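Local coordinates for protein sulfite dehydrogenase (Paracoccus pantotrophus, PDB 2XTS) that probably oxidises protein-bound sulfane sulfur at a molybdenum-pterin centre and passes the electrons to heme c, as the catalytic subunit of the SoxCD complex, at residues 190-195 with 213-218; 299-304 with 341-346. One frame throughout, in Å; residues are numbered along the deposited sequence.

Contact 1 of 2, residues 190-195 with 213-218; sequences DDVMLA and LVVPGW
M193 and V214 form an antiparallel hydrogen-bonded pair: M193 N reaches V214 O at 3.1 Å and V214 N returns to M193 O at 2.9 Å, both bonds nearly straight and in the plane of the carbonyl they meet. One step on, L194 and L213 make the neighbouring non-hydrogen-bonded pair on the other face, their side chains crossing obliquely with L194 CD1 4.0 Å from L213 CD2. L213 CD2 also lies near V192 CG1, and L153 of helix 153-160 covers all three residues. On the face of M193 and V214, the methyl V214 CG2, anti to its own carbonyl carbon, comes to 3.6 Å from A195 CB, and Y148 of strand 143-152 packs against this group. The pairing joins strands 193-198 and 212-214 within an antiparallel sheet of the molybdopterin-binding domain. The backbones stay close through V192 and V215, which lie side by side, and part at D191 and P216, whose side chains meet tip to tip. With CG in the crowded position between N and the carbonyl carbon (chi1 61°), D191 brings OD2 to 3.4 Å from P216 CB, while D191 O sits 3.3 Å from P216 CD. D191 OD1 is held in a salt bridge by K187, whose NZ also bonds P216 O. P216 occupies the second position of a type II turn closed by W218 N on V215 O at 3.0 Å.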
# COMPACT_ATOMS: atom_id res chain seq x y z
N ASP A 190 -23.31 9.69 7.06
CA ASP A 190 -23.23 8.90 5.83
C ASP A 190 -21.94 8.05 5.85
O ASP A 190 -22.00 6.86 6.18
CB ASP A 190 -23.32 9.83 4.61
CG ASP A 190 -23.20 9.12 3.28
OD1 ASP A 190 -23.03 7.88 3.23
OD2 ASP A 190 -23.24 9.84 2.26
N ASP A 191 -20.78 8.64 5.55
CA ASP A 191 -19.57 7.86 5.33
C ASP A 191 -18.30 8.46 5.92
O ASP A 191 -17.20 8.06 5.55
CB ASP A 191 -19.39 7.57 3.84
CG ASP A 191 -19.22 8.82 3.00
OD1 ASP A 191 -19.36 9.95 3.54
OD2 ASP A 191 -18.97 8.67 1.78
N VAL A 192 -18.42 9.40 6.85
CA VAL A 192 -17.21 9.92 7.52
C VAL A 192 -16.73 8.88 8.53
O VAL A 192 -17.51 8.36 9.32
CB VAL A 192 -17.40 11.30 8.20
CG1 VAL A 192 -16.10 11.80 8.83
CG2 VAL A 192 -17.91 12.32 7.18
N MET A 193 -15.44 8.61 8.49
CA MET A 193 -14.80 7.61 9.34
C MET A 193 -13.70 8.26 10.17
O MET A 193 -13.02 9.18 9.71
CB MET A 193 -14.19 6.52 8.43
CG MET A 193 -13.28 5.49 9.10
SD MET A 193 -12.23 4.59 7.96
CE MET A 193 -13.50 3.85 6.95
N LEU A 194 -13.53 7.77 11.40
CA LEU A 194 -12.30 7.96 12.15
C LEU A 194 -11.40 6.79 11.83
O LEU A 194 -11.64 5.66 12.28
CB LEU A 194 -12.60 8.07 13.66
CG LEU A 194 -11.41 8.38 14.56
CD1 LEU A 194 -10.93 9.81 14.34
CD2 LEU A 194 -11.75 8.09 16.02
N ALA A 195 -10.36 7.06 11.05
CA ALA A 195 -9.47 6.02 10.54
C ALA A 195 -8.25 5.88 11.40
O ALA A 195 -7.67 6.86 11.83
CB ALA A 195 -9.05 6.35 9.13
N LEU A 213 -9.70 11.91 10.44
CA LEU A 213 -10.91 11.77 9.66
C LEU A 213 -10.63 11.45 8.21
O LEU A 213 -9.71 12.00 7.61
CB LEU A 213 -11.75 13.04 9.73
CG LEU A 213 -12.23 13.46 11.12
CD1 LEU A 213 -13.16 14.67 11.05
CD2 LEU A 213 -12.90 12.30 11.86
N VAL A 214 -11.48 10.58 7.67
CA VAL A 214 -11.55 10.23 6.26
C VAL A 214 -12.93 10.68 5.80
O VAL A 214 -13.95 10.28 6.40
CB VAL A 214 -11.29 8.73 6.02
CG1 VAL A 214 -11.66 8.33 4.60
CG2 VAL A 214 -9.84 8.44 6.30
N VAL A 215 -12.97 11.58 4.81
CA VAL A 215 -14.21 12.27 4.38
C VAL A 215 -14.40 12.06 2.88
O VAL A 215 -13.97 12.88 2.06
CB VAL A 215 -14.13 13.78 4.72
CG1 VAL A 215 -15.49 14.44 4.53
CG2 VAL A 215 -13.55 14.00 6.15
N PRO A 216 -14.96 10.91 2.49
CA PRO A 216 -14.90 10.52 1.09
C PRO A 216 -15.46 11.57 0.12
O PRO A 216 -16.56 12.08 0.29
CB PRO A 216 -15.69 9.24 1.06
CG PRO A 216 -15.42 8.66 2.40
CD PRO A 216 -15.50 9.82 3.31
N GLY A 217 -14.63 11.91 -0.85
CA GLY A 217 -15.02 12.82 -1.90
C GLY A 217 -14.87 14.29 -1.59
O GLY A 217 -15.08 15.12 -2.47
N TRP A 218 -14.55 14.63 -0.34
CA TRP A 218 -14.52 16.01 0.12
C TRP A 218 -13.07 16.50 0.25
O TRP A 218 -12.12 15.71 0.41
CB TRP A 218 -15.28 16.15 1.44
CG TRP A 218 -16.77 16.14 1.30
CD1 TRP A 218 -17.48 15.64 0.25
CD2 TRP A 218 -17.73 16.69 2.21
NE1 TRP A 218 -18.82 15.85 0.45
CE2 TRP A 218 -19.00 16.48 1.65
CE3 TRP A 218 -17.64 17.36 3.43
CZ2 TRP A 218 -20.16 16.94 2.26
CZ3 TRP A 218 -18.79 17.82 4.03
CH2 TRP A 218 -20.03 17.60 3.45

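Contact 2 of 2, residues 299-304 with 341-346; sequences RVDVSL and QSRAVD
R343, R299 and V345 bury the most surface where strands 297-303 and 338-346 pair antiparallel in the immunoglobulin-like (E-set) dimerisation domain; D301 and R343 are a hydrogen-bonded pair, each N bonding the other's O. R343 bends at chi3 (69°), laying its guanidinium beside D301, so that R343 NH2 makes a nearly straight salt bridge of 3.0 Å to D301 OD2. That oxygen lies in the guanidinium plane, but the carboxylate is turned 72° and is met from above its own plane. R299 grips the same carboxylate side-on, NE to D301 OD1 at 3.0 Å and NH2 to D301 OD2, both on syn lone pairs; T312 OG1 also bonds D301 OD1. V345 CG2 sits over the centre of one R299 guanidinium face, 3.8 Å from R299 CZ. An alanine at R299 would remove this two-nitrogen grip and the face on which V345 CG2 packs, and would probably leave D301, still held by T312 and a water, less firmly oriented toward R343. R299 NH2 and R343 NH2 lie 4.5 Å apart, a repulsion the shared carboxylate is likely to offset. R343 NH2 also bonds C164 O of the cytochrome chain. The water donates to D301 OD2 and R343 O while accepting from R343 NE at 2.7 Å.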
# COMPACT_ATOMS: atom_id res chain seq x y z
N ARG A 299 -15.98 6.66 -17.32
CA ARG A 299 -15.03 6.58 -18.41
C ARG A 299 -14.04 7.71 -18.40
O ARG A 299 -14.23 8.73 -17.73
CB ARG A 299 -15.72 6.46 -19.77
CG ARG A 299 -16.10 7.72 -20.43
CD ARG A 299 -16.68 7.46 -21.83
NE ARG A 299 -16.81 8.71 -22.55
CZ ARG A 299 -17.85 9.52 -22.44
NH1 ARG A 299 -18.85 9.23 -21.63
NH2 ARG A 299 -17.87 10.65 -23.13
N VAL A 300 -12.95 7.49 -19.13
CA VAL A 300 -11.97 8.51 -19.40
C VAL A 300 -11.71 8.56 -20.89
O VAL A 300 -11.42 7.54 -21.50
CB VAL A 300 -10.64 8.30 -18.64
CG1 VAL A 300 -9.69 9.47 -18.88
CG2 VAL A 300 -10.90 8.07 -17.14
N ASP A 301 -11.83 9.75 -21.47
CA ASP A 301 -11.49 9.97 -22.88
C ASP A 301 -10.09 10.60 -22.95
O ASP A 301 -9.74 11.42 -22.09
CB ASP A 301 -12.51 10.86 -23.56
CG ASP A 301 -13.90 10.25 -23.58
OD1 ASP A 301 -14.05 9.02 -23.59
OD2 ASP A 301 -14.86 11.05 -23.56
N VAL A 302 -9.33 10.24 -23.97
CA VAL A 302 -8.00 10.76 -24.21
C VAL A 302 -7.95 11.39 -25.60
O VAL A 302 -8.49 10.83 -26.57
CB VAL A 302 -6.96 9.64 -24.04
CG1 VAL A 302 -5.60 10.08 -24.54
CG2 VAL A 302 -6.88 9.23 -22.60
N SER A 303 -7.32 12.56 -25.70
CA SER A 303 -7.07 13.20 -26.98
C SER A 303 -5.58 13.31 -27.21
O SER A 303 -4.82 13.54 -26.27
CB SER A 303 -7.70 14.59 -27.02
OG SER A 303 -7.44 15.27 -28.25
N LEU A 304 -5.15 13.12 -28.46
CA LEU A 304 -3.78 13.35 -28.85
C LEU A 304 -3.58 14.68 -29.58
O LEU A 304 -2.44 15.00 -29.93
CB LEU A 304 -3.29 12.22 -29.78
CG LEU A 304 -3.62 10.78 -29.36
CD1 LEU A 304 -3.02 9.84 -30.38
CD2 LEU A 304 -3.12 10.48 -27.93
N GLN A 341 -4.46 15.18 -23.81
CA GLN A 341 -5.42 15.56 -22.79
C GLN A 341 -6.20 14.34 -22.34
O GLN A 341 -6.41 13.41 -23.13
CB GLN A 341 -6.41 16.57 -23.33
CG GLN A 341 -5.83 17.89 -23.77
CD GLN A 341 -6.89 18.87 -24.22
OE1 GLN A 341 -7.97 18.49 -24.63
NE2 GLN A 341 -6.56 20.16 -24.11
N SER A 342 -6.67 14.36 -21.10
CA SER A 342 -7.60 13.39 -20.61
C SER A 342 -8.82 14.10 -20.03
O SER A 342 -8.71 15.21 -19.46
CB SER A 342 -6.95 12.45 -19.60
OG SER A 342 -6.44 13.13 -18.47
N ARG A 343 -9.97 13.46 -20.16
CA ARG A 343 -11.25 14.03 -19.72
C ARG A 343 -12.07 12.95 -19.02
O ARG A 343 -12.50 11.99 -19.67
CB ARG A 343 -12.01 14.59 -20.92
CG ARG A 343 -13.34 15.21 -20.65
CD ARG A 343 -13.94 15.71 -21.97
NE ARG A 343 -14.32 14.61 -22.87
CZ ARG A 343 -14.74 14.76 -24.12
NH1 ARG A 343 -14.78 15.97 -24.68
NH2 ARG A 343 -15.08 13.70 -24.84
N ALA A 344 -12.26 13.11 -17.71
CA ALA A 344 -13.03 12.16 -16.91
C ALA A 344 -14.53 12.39 -16.97
O ALA A 344 -14.98 13.54 -17.08
CB ALA A 344 -12.60 12.23 -15.48
N VAL A 345 -15.30 11.31 -16.87
CA VAL A 345 -16.75 11.36 -16.76
C VAL A 345 -17.11 10.53 -15.55
O VAL A 345 -16.56 9.45 -15.34
CB VAL A 345 -17.44 10.78 -18.00
CG1 VAL A 345 -18.98 10.91 -17.87
CG2 VAL A 345 -16.89 11.47 -19.27
N ASP A 346 -17.99 11.05 -14.69
CA ASP A 346 -18.43 10.28 -13.54
C ASP A 346 -19.88 9.82 -13.68
O ASP A 346 -20.58 10.18 -14.62
CB ASP A 346 -18.13 10.98 -12.20
CG ASP A 346 -19.01 12.16 -11.90
OD1 ASP A 346 -20.18 12.19 -12.34
OD2 ASP A 346 -18.51 13.06 -11.18
O HOH W 1 -14.79 12.36 -21.45

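Overall arrangement
Both contacts are buried antiparallel strand pairings, but they belong to different domains and share no element: contact 1 closes before contact 2 opens along the chain, and their centres lie 27 Å apart. In contact 1 two bridges hold strands that soon part, and aliphatic packing on both faces dominates, with the one charged side chain in touch, D191, at the edge; no other chain of the assembly touches it. Contact 2 keeps its register over five pairs within a broader sheet. There one face carries V300, V302 and A344 with S342, and F327 packs on V300, V302 and S342; on the other, R299, D301 and R343 reach the cytochrome subunit, so those three charged residues belong to a subunit interface.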